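Local coordinates for polyketide biosynthesis cytochrome P450 PksS (Bacillus subtilis, PDB 4YZR), which takes part in bacillaene biosynthesis as a haem-dependent monooxygenase that acts on dihydrobacillaene, at residues R61-V69 with H90-D98; Y50-K58 with N340-G348. All coordinates share one frame; numbering follows the deposited sequence.

Interaction 1 of 2, residues R61-V69 with H90-D98; sequences RITRDVKNV and HMLAKDTPD. With HEM (protoporphyrin IX containing Fe), chain C.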
loop_
_atom_site.group_PDB
_atom_site.type_symbol
_atom_site.label_atom_id
_atom_site.label_comp_id
_atom_site.label_asym_id
_atom_site.label_seq_id
_atom_site.Cartn_x
_atom_site.Cartn_y
_atom_site.Cartn_z
ATOM N N ARG A 61 -11.281 6.800 -20.699
ATOM C CA ARG A 61 -11.833 5.554 -21.290
ATOM C C ARG A 61 -11.596 4.392 -20.282
ATOM O O ARG A 61 -12.051 3.268 -20.575
ATOM C CB ARG A 61 -11.251 5.274 -22.623
ATOM C CG ARG A 61 -11.710 6.381 -23.611
ATOM C CD ARG A 61 -10.988 6.231 -24.896
ATOM N NE ARG A 61 -9.529 6.333 -24.745
ATOM C CZ ARG A 61 -8.587 6.370 -25.694
ATOM N NH1 ARG A 61 -7.306 6.451 -25.318
ATOM N NH2 ARG A 61 -8.876 6.382 -26.969
ATOM N N ILE A 62 -10.969 4.616 -19.150
ATOM C CA ILE A 62 -10.689 3.575 -18.149
ATOM C C ILE A 62 -11.558 3.826 -16.976
ATOM O O ILE A 62 -11.549 5.026 -16.478
ATOM C CB ILE A 62 -9.213 3.553 -17.773
ATOM C CG1 ILE A 62 -8.340 3.400 -18.972
ATOM C CG2 ILE A 62 -8.940 2.468 -16.728
ATOM C CD1 ILE A 62 -8.667 2.205 -19.838
ATOM N N THR A 63 -12.315 2.911 -16.462
ATOM C CA THR A 63 -13.162 3.015 -15.324
ATOM C C THR A 63 -12.613 2.200 -14.141
ATOM O O THR A 63 -12.038 1.121 -14.324
ATOM C CB THR A 63 -14.673 2.617 -15.595
ATOM O OG1 THR A 63 -15.484 2.834 -14.484
ATOM C CG2 THR A 63 -14.786 1.127 -15.918
ATOM N N ARG A 64 -12.986 2.591 -12.954
ATOM C CA ARG A 64 -12.681 1.872 -11.761
ATOM C C ARG A 64 -13.881 1.140 -11.250
ATOM O O ARG A 64 -13.790 0.444 -10.332
ATOM C CB ARG A 64 -12.218 2.850 -10.675
ATOM C CG ARG A 64 -10.990 3.641 -11.025
ATOM C CD ARG A 64 -9.870 2.782 -11.600
ATOM N NE ARG A 64 -9.388 1.819 -10.632
ATOM C CZ ARG A 64 -8.519 2.091 -9.667
ATOM N NH1 ARG A 64 -7.921 3.252 -9.616
ATOM N NH2 ARG A 64 -8.215 1.156 -8.811
ATOM N N ASP A 65 -15.018 1.351 -11.911
ATOM C CA ASP A 65 -16.246 0.745 -11.506
ATOM C C ASP A 65 -16.678 -0.294 -12.580
ATOM O O ASP A 65 -17.040 0.058 -13.688
ATOM C CB ASP A 65 -17.298 1.798 -11.417
ATOM C CG ASP A 65 -18.653 1.222 -10.969
ATOM O OD1 ASP A 65 -18.822 0.010 -10.635
ATOM O OD2 ASP A 65 -19.587 2.053 -11.007
ATOM N N VAL A 66 -16.469 -1.512 -12.205
ATOM C CA VAL A 66 -16.646 -2.628 -13.123
ATOM C C VAL A 66 -18.060 -2.738 -13.687
ATOM O O VAL A 66 -18.208 -3.261 -14.775
ATOM C CB VAL A 66 -16.179 -3.892 -12.469
ATOM C CG1 VAL A 66 -17.108 -4.342 -11.335
ATOM C CG2 VAL A 66 -15.948 -5.014 -13.479
ATOM N N LYS A 67 -19.037 -2.100 -13.091
ATOM C CA LYS A 67 -20.373 -2.020 -13.761
ATOM C C LYS A 67 -20.517 -1.391 -15.090
ATOM O O LYS A 67 -21.445 -1.752 -15.829
ATOM C CB LYS A 67 -21.352 -1.320 -12.842
ATOM C CG LYS A 67 -21.498 -1.974 -11.483
ATOM C CD LYS A 67 -21.842 -3.454 -11.522
ATOM C CE LYS A 67 -21.322 -4.189 -10.289
ATOM N NZ LYS A 67 -21.913 -3.638 -9.035
ATOM N N ASN A 68 -19.698 -0.423 -15.409
ATOM C CA ASN A 68 -19.703 0.141 -16.669
ATOM C C ASN A 68 -19.491 -0.911 -17.643
ATOM O O ASN A 68 -19.657 -0.635 -18.811
ATOM C CB ASN A 68 -18.546 1.122 -16.833
ATOM C CG ASN A 68 -18.880 2.442 -16.315
ATOM O OD1 ASN A 68 -19.767 3.100 -16.913
ATOM N ND2 ASN A 68 -18.336 2.832 -15.182
ATOM N N VAL A 69 -18.946 -2.081 -17.233
ATOM C CA VAL A 69 -18.542 -3.014 -18.282
ATOM C C VAL A 69 -19.278 -4.346 -18.183
ATOM O O VAL A 69 -19.035 -5.227 -18.999
ATOM C CB VAL A 69 -17.030 -3.242 -18.381
ATOM C CG1 VAL A 69 -16.343 -1.961 -18.739
ATOM C CG2 VAL A 69 -16.419 -3.843 -17.135
ATOM N N HIS A 90 -16.221 0.990 -1.966
ATOM C CA HIS A 90 -15.395 2.109 -1.521
ATOM C C HIS A 90 -14.958 3.005 -2.688
ATOM O O HIS A 90 -15.148 2.710 -3.853
ATOM C CB HIS A 90 -14.205 1.572 -0.747
ATOM C CG HIS A 90 -13.386 0.608 -1.526
ATOM N ND1 HIS A 90 -12.629 0.987 -2.594
ATOM C CD2 HIS A 90 -13.264 -0.728 -1.466
ATOM C CE1 HIS A 90 -12.089 -0.058 -3.169
ATOM N NE2 HIS A 90 -12.463 -1.117 -2.499
ATOM N N MET A 91 -14.401 4.128 -2.339
ATOM C CA MET A 91 -14.116 5.144 -3.305
ATOM C C MET A 91 -13.116 4.765 -4.349
ATOM O O MET A 91 -13.057 5.455 -5.388
ATOM C CB MET A 91 -13.720 6.460 -2.660
ATOM C CG MET A 91 -12.470 6.491 -1.967
ATOM S SD MET A 91 -12.457 8.161 -1.172
ATOM C CE MET A 91 -11.160 8.932 -1.934
ATOM N N LEU A 92 -12.237 3.805 -4.076
ATOM C CA LEU A 92 -11.274 3.416 -5.049
ATOM C C LEU A 92 -11.940 2.608 -6.188
ATOM O O LEU A 92 -11.354 2.412 -7.244
ATOM C CB LEU A 92 -10.153 2.719 -4.257
ATOM C CG LEU A 92 -8.973 2.282 -5.102
ATOM C CD1 LEU A 92 -8.238 3.367 -5.906
ATOM C CD2 LEU A 92 -7.907 1.633 -4.148
ATOM N N ALA A 93 -13.184 2.200 -5.988
ATOM C CA ALA A 93 -14.007 1.534 -6.962
ATOM C C ALA A 93 -15.058 2.489 -7.509
ATOM O O ALA A 93 -16.068 2.034 -8.104
ATOM C CB ALA A 93 -14.604 0.260 -6.393
ATOM N N LYS A 94 -14.835 3.779 -7.459
ATOM C CA LYS A 94 -15.804 4.805 -7.972
ATOM C C LYS A 94 -15.078 5.734 -8.881
ATOM O O LYS A 94 -13.883 6.037 -8.762
ATOM C CB LYS A 94 -16.380 5.588 -6.815
ATOM C CG LYS A 94 -17.145 4.837 -5.777
ATOM C CD LYS A 94 -18.453 4.385 -6.296
ATOM C CE LYS A 94 -19.278 3.742 -5.147
ATOM N NZ LYS A 94 -20.518 3.104 -5.600
ATOM N N ASP A 95 -15.759 6.272 -9.872
ATOM C CA ASP A 95 -15.337 7.269 -10.730
ATOM C C ASP A 95 -15.987 8.620 -10.321
ATOM O O ASP A 95 -16.890 8.663 -9.466
ATOM C CB ASP A 95 -15.793 6.991 -12.193
ATOM C CG ASP A 95 -15.134 5.777 -12.781
ATOM O OD1 ASP A 95 -14.003 5.314 -12.383
ATOM O OD2 ASP A 95 -15.763 5.220 -13.714
ATOM N N THR A 96 -15.565 9.674 -10.938
ATOM C CA THR A 96 -16.181 10.989 -10.748
ATOM C C THR A 96 -17.611 10.960 -11.338
ATOM O O THR A 96 -17.814 10.278 -12.283
ATOM C CB THR A 96 -15.320 12.022 -11.455
ATOM O OG1 THR A 96 -14.052 12.028 -10.820
ATOM C CG2 THR A 96 -15.843 13.311 -11.284
ATOM N N PRO A 97 -18.583 11.645 -10.743
ATOM C CA PRO A 97 -18.468 12.544 -9.660
ATOM C C PRO A 97 -18.650 11.880 -8.290
ATOM O O PRO A 97 -18.411 12.566 -7.281
ATOM C CB PRO A 97 -19.572 13.609 -9.947
ATOM C CG PRO A 97 -20.575 12.744 -10.560
ATOM C CD PRO A 97 -19.875 11.811 -11.485
ATOM N N ASP A 98 -19.045 10.646 -8.228
ATOM C CA ASP A 98 -19.335 9.994 -6.922
ATOM C C ASP A 98 -17.992 9.935 -6.112
ATOM O O ASP A 98 -18.004 10.150 -4.909
ATOM C CB ASP A 98 -19.885 8.620 -7.118
ATOM C CG ASP A 98 -21.374 8.629 -7.733
ATOM O OD1 ASP A 98 -21.971 9.724 -7.840
ATOM O OD2 ASP A 98 -21.897 7.558 -8.026
HETATM C CHA HEM C . -4.822 4.646 -2.918
HETATM C CHB HEM C . -0.275 3.087 -2.419
HETATM C CHC HEM C . -0.632 3.640 2.399
HETATM C CHD HEM C . -5.191 5.034 1.863
HETATM C C1A HEM C . -3.571 4.155 -3.208
HETATM C C2A HEM C . -2.988 3.886 -4.530
HETATM C C3A HEM C . -1.781 3.406 -4.368
HETATM C C4A HEM C . -1.486 3.440 -2.933
HETATM C CMA HEM C . -0.870 2.884 -5.406
HETATM C CAA HEM C . -3.761 3.996 -5.850
HETATM C CBA HEM C . -4.426 2.751 -6.222
HETATM C CGA HEM C . -5.218 2.710 -7.599
HETATM O O1A HEM C . -5.614 1.532 -7.901
HETATM O O2A HEM C . -5.269 3.745 -8.153
HETATM C C1B HEM C . 0.021 3.090 -1.058
HETATM C C2B HEM C . 1.283 2.782 -0.470
HETATM C C3B HEM C . 1.228 2.919 0.877
HETATM C C4B HEM C . -0.146 3.344 1.146
HETATM C CMB HEM C . 2.429 2.386 -1.282
HETATM C CAB HEM C . 2.212 2.717 1.926
HETATM C CBB HEM C . 3.474 2.727 1.676
HETATM C C1C HEM C . -1.877 4.105 2.727
HETATM C C2C HEM C . -2.403 4.400 4.002
HETATM C C3C HEM C . -3.730 4.808 3.859
HETATM C C4C HEM C . -4.010 4.710 2.462
HETATM C CMC HEM C . -1.528 4.407 5.227
HETATM C CAC HEM C . -4.676 5.224 4.881
HETATM C CBC HEM C . -4.632 4.828 6.101
HETATM C C1D HEM C . -5.526 5.044 0.530
HETATM C C2D HEM C . -6.838 5.347 0.011
HETATM C C3D HEM C . -6.714 5.257 -1.346
HETATM C C4D HEM C . -5.316 4.903 -1.661
HETATM C CMD HEM C . -8.054 5.776 0.802
HETATM C CAD HEM C . -7.773 5.519 -2.386
HETATM C CBD HEM C . -7.799 6.945 -2.838
HETATM C CGD HEM C . -8.941 7.321 -3.831
HETATM O O1D HEM C . -9.488 6.373 -4.406
HETATM O O2D HEM C . -9.145 8.541 -3.985
HETATM N NA HEM C . -2.581 3.953 -2.300
HETATM N NB HEM C . -0.811 3.478 -0.034
HETATM N NC HEM C . -2.863 4.322 1.804
HETATM N ND HEM C . -4.625 4.754 -0.467
HETATM FE FE HEM C . -2.716 4.196 -0.257
HETATM O O HOH W 1 -18.312 5.403 -13.895
#

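Interaction 2 of 2, residues Y50-K58 with N340-G348; sequences YDDCMAFLK and NRHISFGFG. With HEM (protoporphyrin IX containing Fe), chain C.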
loop_
_atom_site.group_PDB
_atom_site.type_symbol
_atom_site.label_atom_id
_atom_site.label_comp_id
_atom_site.label_asym_id
_atom_site.label_seq_id
_atom_site.Cartn_x
_atom_site.Cartn_y
_atom_site.Cartn_z
ATOM N N TYR A 50 6.696 3.993 -18.017
ATOM C CA TYR A 50 6.188 5.121 -17.245
ATOM C C TYR A 50 5.254 5.981 -18.097
ATOM O O TYR A 50 4.191 6.401 -17.676
ATOM C CB TYR A 50 7.347 5.949 -16.726
ATOM C CG TYR A 50 7.003 7.063 -15.799
ATOM C CD1 TYR A 50 6.571 8.310 -16.223
ATOM C CD2 TYR A 50 7.199 6.909 -14.414
ATOM C CE1 TYR A 50 6.350 9.347 -15.368
ATOM C CE2 TYR A 50 6.980 7.969 -13.537
ATOM C CZ TYR A 50 6.567 9.191 -14.024
ATOM O OH TYR A 50 6.403 10.272 -13.176
ATOM N N ASP A 51 5.645 6.306 -19.338
ATOM C CA ASP A 51 4.803 7.164 -20.126
ATOM C C ASP A 51 3.502 6.529 -20.432
ATOM O O ASP A 51 2.435 7.203 -20.341
ATOM C CB ASP A 51 5.527 7.592 -21.472
ATOM C CG ASP A 51 5.923 6.488 -22.374
ATOM O OD1 ASP A 51 6.007 5.296 -22.058
ATOM O OD2 ASP A 51 6.235 6.734 -23.602
ATOM N N ASP A 52 3.491 5.243 -20.721
ATOM C CA ASP A 52 2.210 4.589 -20.999
ATOM C C ASP A 52 1.334 4.394 -19.743
ATOM O O ASP A 52 0.111 4.548 -19.761
ATOM C CB ASP A 52 2.380 3.221 -21.645
ATOM C CG ASP A 52 3.129 3.287 -22.992
ATOM O OD1 ASP A 52 2.850 4.262 -23.747
ATOM O OD2 ASP A 52 3.935 2.419 -23.320
ATOM N N CYS A 53 2.002 4.149 -18.600
ATOM C CA CYS A 53 1.246 4.088 -17.349
ATOM C C CYS A 53 0.569 5.394 -17.093
ATOM O O CYS A 53 -0.590 5.476 -16.678
ATOM C CB CYS A 53 2.152 3.719 -16.225
ATOM S SG CYS A 53 2.579 1.959 -16.109
ATOM N N MET A 54 1.348 6.504 -17.271
ATOM C CA MET A 54 0.733 7.850 -17.121
ATOM C C MET A 54 -0.419 8.047 -18.033
ATOM O O MET A 54 -1.448 8.582 -17.574
ATOM C CB MET A 54 1.763 8.983 -17.214
ATOM C CG MET A 54 2.756 9.073 -16.118
ATOM S SD MET A 54 1.926 9.543 -14.576
ATOM C CE MET A 54 1.056 10.973 -14.967
ATOM N N ALA A 55 -0.298 7.674 -19.270
ATOM C CA ALA A 55 -1.427 7.872 -20.214
ATOM C C ALA A 55 -2.646 7.116 -19.721
ATOM O O ALA A 55 -3.792 7.633 -19.635
ATOM C CB ALA A 55 -1.050 7.376 -21.573
ATOM N N PHE A 56 -2.520 5.864 -19.302
ATOM C CA PHE A 56 -3.658 5.088 -18.801
ATOM C C PHE A 56 -4.184 5.562 -17.503
ATOM O O PHE A 56 -5.410 5.438 -17.254
ATOM C CB PHE A 56 -3.330 3.592 -18.749
ATOM C CG PHE A 56 -3.419 2.924 -20.091
ATOM C CD1 PHE A 56 -2.337 2.874 -20.945
ATOM C CD2 PHE A 56 -4.632 2.332 -20.500
ATOM C CE1 PHE A 56 -2.441 2.271 -22.204
ATOM C CE2 PHE A 56 -4.686 1.689 -21.731
ATOM C CZ PHE A 56 -3.607 1.727 -22.574
ATOM N N LEU A 57 -3.388 6.175 -16.643
ATOM C CA LEU A 57 -3.881 6.759 -15.380
ATOM C C LEU A 57 -4.719 7.991 -15.575
ATOM O O LEU A 57 -5.527 8.297 -14.701
ATOM C CB LEU A 57 -2.671 6.958 -14.432
ATOM C CG LEU A 57 -2.056 5.706 -13.880
ATOM C CD1 LEU A 57 -0.727 5.967 -13.205
ATOM C CD2 LEU A 57 -3.008 5.058 -12.888
ATOM N N LYS A 58 -4.550 8.650 -16.681
ATOM C CA LYS A 58 -5.297 9.883 -17.008
ATOM C C LYS A 58 -6.414 9.629 -17.978
ATOM O O LYS A 58 -7.144 10.584 -18.302
ATOM C CB LYS A 58 -4.270 10.864 -17.680
ATOM C CG LYS A 58 -3.252 11.316 -16.646
ATOM C CD LYS A 58 -2.507 12.519 -17.206
ATOM C CE LYS A 58 -1.104 12.242 -17.612
ATOM N NZ LYS A 58 -0.292 13.392 -17.117
ATOM N N ASN A 340 12.029 13.090 -7.853
ATOM C CA ASN A 340 11.803 11.577 -7.817
ATOM C C ASN A 340 10.328 11.483 -8.027
ATOM O O ASN A 340 9.531 11.432 -7.092
ATOM C CB ASN A 340 12.148 11.049 -6.480
ATOM C CG ASN A 340 11.962 9.516 -6.430
ATOM O OD1 ASN A 340 11.292 8.907 -7.280
ATOM N ND2 ASN A 340 12.560 8.922 -5.424
ATOM N N ARG A 341 9.890 11.388 -9.253
ATOM C CA ARG A 341 8.545 11.391 -9.674
ATOM C C ARG A 341 8.002 9.935 -9.845
ATOM O O ARG A 341 7.271 9.627 -10.691
ATOM C CB ARG A 341 8.311 12.239 -10.942
ATOM C CG ARG A 341 8.658 13.720 -10.726
ATOM C CD ARG A 341 8.150 14.675 -11.812
ATOM N NE ARG A 341 9.361 15.092 -12.517
ATOM C CZ ARG A 341 10.149 16.116 -12.190
ATOM N NH1 ARG A 341 9.808 17.004 -11.270
ATOM N NH2 ARG A 341 11.227 16.314 -12.893
ATOM N N HIS A 342 8.244 9.122 -8.817
ATOM C CA HIS A 342 7.721 7.776 -8.788
ATOM C C HIS A 342 6.201 7.794 -8.726
ATOM O O HIS A 342 5.561 8.788 -8.277
ATOM C CB HIS A 342 8.307 7.021 -7.550
ATOM C CG HIS A 342 7.832 7.504 -6.246
ATOM N ND1 HIS A 342 6.567 7.277 -5.747
ATOM C CD2 HIS A 342 8.472 8.240 -5.313
ATOM C CE1 HIS A 342 6.459 7.803 -4.562
ATOM N NE2 HIS A 342 7.581 8.435 -4.260
ATOM N N ILE A 343 5.596 6.704 -9.090
ATOM C CA ILE A 343 4.163 6.485 -9.027
ATOM C C ILE A 343 3.751 5.391 -8.013
ATOM O O ILE A 343 2.764 4.718 -8.165
ATOM C CB ILE A 343 3.543 6.205 -10.392
ATOM C CG1 ILE A 343 4.110 5.009 -11.120
ATOM C CG2 ILE A 343 3.653 7.460 -11.281
ATOM C CD1 ILE A 343 3.186 4.529 -12.293
ATOM N N SER A 344 4.566 5.286 -6.972
ATOM C CA SER A 344 4.257 4.300 -5.921
ATOM C C SER A 344 2.966 4.522 -5.183
ATOM O O SER A 344 2.416 3.594 -4.600
ATOM C CB SER A 344 5.325 4.170 -4.951
ATOM O OG SER A 344 6.565 3.789 -5.669
ATOM N N PHE A 345 2.498 5.763 -5.179
ATOM C CA PHE A 345 1.182 6.199 -4.578
ATOM C C PHE A 345 0.117 6.354 -5.669
ATOM O O PHE A 345 -0.933 6.928 -5.435
ATOM C CB PHE A 345 1.344 7.430 -3.765
ATOM C CG PHE A 345 2.139 7.283 -2.513
ATOM C CD1 PHE A 345 1.781 6.371 -1.530
ATOM C CD2 PHE A 345 3.217 8.140 -2.190
ATOM C CE1 PHE A 345 2.426 6.235 -0.348
ATOM C CE2 PHE A 345 3.874 8.058 -1.004
ATOM C CZ PHE A 345 3.483 7.131 -0.071
ATOM N N GLY A 346 0.417 5.888 -6.903
ATOM C CA GLY A 346 -0.474 6.088 -8.025
ATOM C C GLY A 346 -0.316 7.489 -8.541
ATOM O O GLY A 346 0.731 8.132 -8.430
ATOM N N PHE A 347 -1.379 7.958 -9.219
ATOM C CA PHE A 347 -1.376 9.306 -9.902
ATOM C C PHE A 347 -2.747 9.709 -10.264
ATOM O O PHE A 347 -3.450 8.827 -10.751
ATOM C CB PHE A 347 -0.499 9.268 -11.196
ATOM C CG PHE A 347 -0.426 10.581 -11.842
ATOM C CD1 PHE A 347 0.470 11.464 -11.452
ATOM C CD2 PHE A 347 -1.390 10.973 -12.744
ATOM C CE1 PHE A 347 0.458 12.750 -11.925
ATOM C CE2 PHE A 347 -1.430 12.299 -13.230
ATOM C CZ PHE A 347 -0.488 13.148 -12.809
ATOM N N GLY A 348 -3.066 10.975 -10.009
ATOM C CA GLY A 348 -4.344 11.532 -10.426
ATOM C C GLY A 348 -5.440 11.370 -9.425
ATOM O O GLY A 348 -5.199 11.625 -8.267
HETATM C CHA HEM C . -4.822 4.646 -2.918
HETATM C CHB HEM C . -0.275 3.087 -2.419
HETATM C CHC HEM C . -0.632 3.640 2.399
HETATM C CHD HEM C . -5.191 5.034 1.863
HETATM C C1A HEM C . -3.571 4.155 -3.208
HETATM C C2A HEM C . -2.988 3.886 -4.530
HETATM C C3A HEM C . -1.781 3.406 -4.368
HETATM C C4A HEM C . -1.486 3.440 -2.933
HETATM C CMA HEM C . -0.870 2.884 -5.406
HETATM C CAA HEM C . -3.761 3.996 -5.850
HETATM C CBA HEM C . -4.426 2.751 -6.222
HETATM C CGA HEM C . -5.218 2.710 -7.599
HETATM O O1A HEM C . -5.614 1.532 -7.901
HETATM O O2A HEM C . -5.269 3.745 -8.153
HETATM C C1B HEM C . 0.021 3.090 -1.058
HETATM C C2B HEM C . 1.283 2.782 -0.470
HETATM C C3B HEM C . 1.228 2.919 0.877
HETATM C C4B HEM C . -0.146 3.344 1.146
HETATM C CMB HEM C . 2.429 2.386 -1.282
HETATM C CAB HEM C . 2.212 2.717 1.926
HETATM C CBB HEM C . 3.474 2.727 1.676
HETATM C C1C HEM C . -1.877 4.105 2.727
HETATM C C2C HEM C . -2.403 4.400 4.002
HETATM C C3C HEM C . -3.730 4.808 3.859
HETATM C C4C HEM C . -4.010 4.710 2.462
HETATM C CMC HEM C . -1.528 4.407 5.227
HETATM C CAC HEM C . -4.676 5.224 4.881
HETATM C CBC HEM C . -4.632 4.828 6.101
HETATM C C1D HEM C . -5.526 5.044 0.530
HETATM C C2D HEM C . -6.838 5.347 0.011
HETATM C C3D HEM C . -6.714 5.257 -1.346
HETATM C C4D HEM C . -5.316 4.903 -1.661
HETATM C CMD HEM C . -8.054 5.776 0.802
HETATM C CAD HEM C . -7.773 5.519 -2.386
HETATM C CBD HEM C . -7.799 6.945 -2.838
HETATM C CGD HEM C . -8.941 7.321 -3.831
HETATM O O1D HEM C . -9.488 6.373 -4.406
HETATM O O2D HEM C . -9.145 8.541 -3.985
HETATM N NA HEM C . -2.581 3.953 -2.300
HETATM N NB HEM C . -0.811 3.478 -0.034
HETATM N NC HEM C . -2.863 4.322 1.804
HETATM N ND HEM C . -4.625 4.754 -0.467
HETATM FE FE HEM C . -2.716 4.196 -0.257
#

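Interaction 1 of 2, residues R61-V69 with H90-D98
Asp95 holds the chain at Thr63 and Arg64 with both carboxylate oxygens. Asp95 OD2 takes the Thr63 OG1 hydrogen bond at 2.5 Å on its syn side, slightly out of the carboxylate plane, while Asp95 OD1 receives Arg64 N at 3.0 Å through its syn lone pair. These two bonds largely fix the carboxylate's rotation. Arg64 turns towards the haem, its chain bent at chi2 (-47°) and again at chi3, which brings NH2 to 2.8 Å from HEM O1A and NH1 to 3.1 Å from HEM O2A. Pairing an arginine with a haem propionate is a familiar feature of cytochromes P450 and probably helps to offset the propionate's charge; Arg294 and His350 also bond the haem. Leu92 O lies over one face of the guanidinium, 3.6 Å above its plane and displaced toward its rim, and Leu92 CD1 packs at 3.5 Å from HEM CGA. Farther out, Thr63 OG1 accepts from Asp65 N at 3.0 Å, an ST turn, and Asp65 OD1 accepts Lys67 N in an Asx turn. A water joins Asn68 ND2 to Asp95 OD2. Beyond these segments, Asn293 O accepts from Arg64 NE, and strand 295-296 pairs antiparallel with strand 62-63.

Interaction 2 of 2, residues Y50-K58 with N340-G348
Helix 50-58 lies against an irregular chain whose type I turn runs from Ile343 to Gly346, the two backbones coming nearest at Leu57 and Phe347, with CA atoms 6.5 Å apart. At the start of the helix, Tyr50 donates its OH to Arg341 O at 2.7 Å. The carbonyl is met in its own plane and on a lone pair, with a C=O...OH angle of 144°, and it sits at the edge of the phenol ring. Tyr50 CG stands anti to the backbone N (chi1 -174°), which carries the hydroxyl across to the loop. Ile343 adds apolar contacts: its side chain and that of Tyr50 run past each other in opposite directions, Ile343 CG2 nearing Tyr50 CE2, and Ile343 CD1 packs against Cys53 CB at 4.1 Å. One helical turn on, Met54, bent at chi2 and chi3, crosses Phe347 at about a right angle in a Met-aromatic contact. Met54 SD stands over the Phe347 ring face, 4.0 Å from the centroid and 21° off the normal. Leu57 CD1 fills in beside Phe347 CB at 3.9 Å, and the aliphatic part of Lys58 also touches this ring, CG lying 4.0 Å from Phe347 CE2. The loop carries the start of the P450 haem-binding signature FxxGxxxCxG on the proximal side of the haem, Phe345 and Gly348 being its first two fixed positions; Gly346 N comes within 3.6 Å of HEM CMA, and Phe345 makes a backbone hydrogen bond with Cys352, by similarity the axial iron ligand. Strands 42-47 and 312-315 receive Cys53 and Phe56, while helix 274-285 meets Asn340, His342 and Phe345.

How the interactions relate
Both contacts bring a haem-touching segment against another part of the chain, close in sequence in interaction 1 and 282 residues away in interaction 2. Interaction 1 is mainly polar and reaches the cofactor through a propionate; interaction 2 is mainly apolar, with a single hydrogen bond between its segments, and its loop passes a haem methyl. Each is partly buried, but the centre of interaction 2 lies about 15 Å from the centre of the chain and that of interaction 1 about 20 Å. Strand 62-63 follows helix 50-58 after a short link, and Ile62 CG1 touches Phe56 O at 4.0 Å. The chain of interaction 1 falls between the two segments of interaction 2, their centres about 18 Å apart.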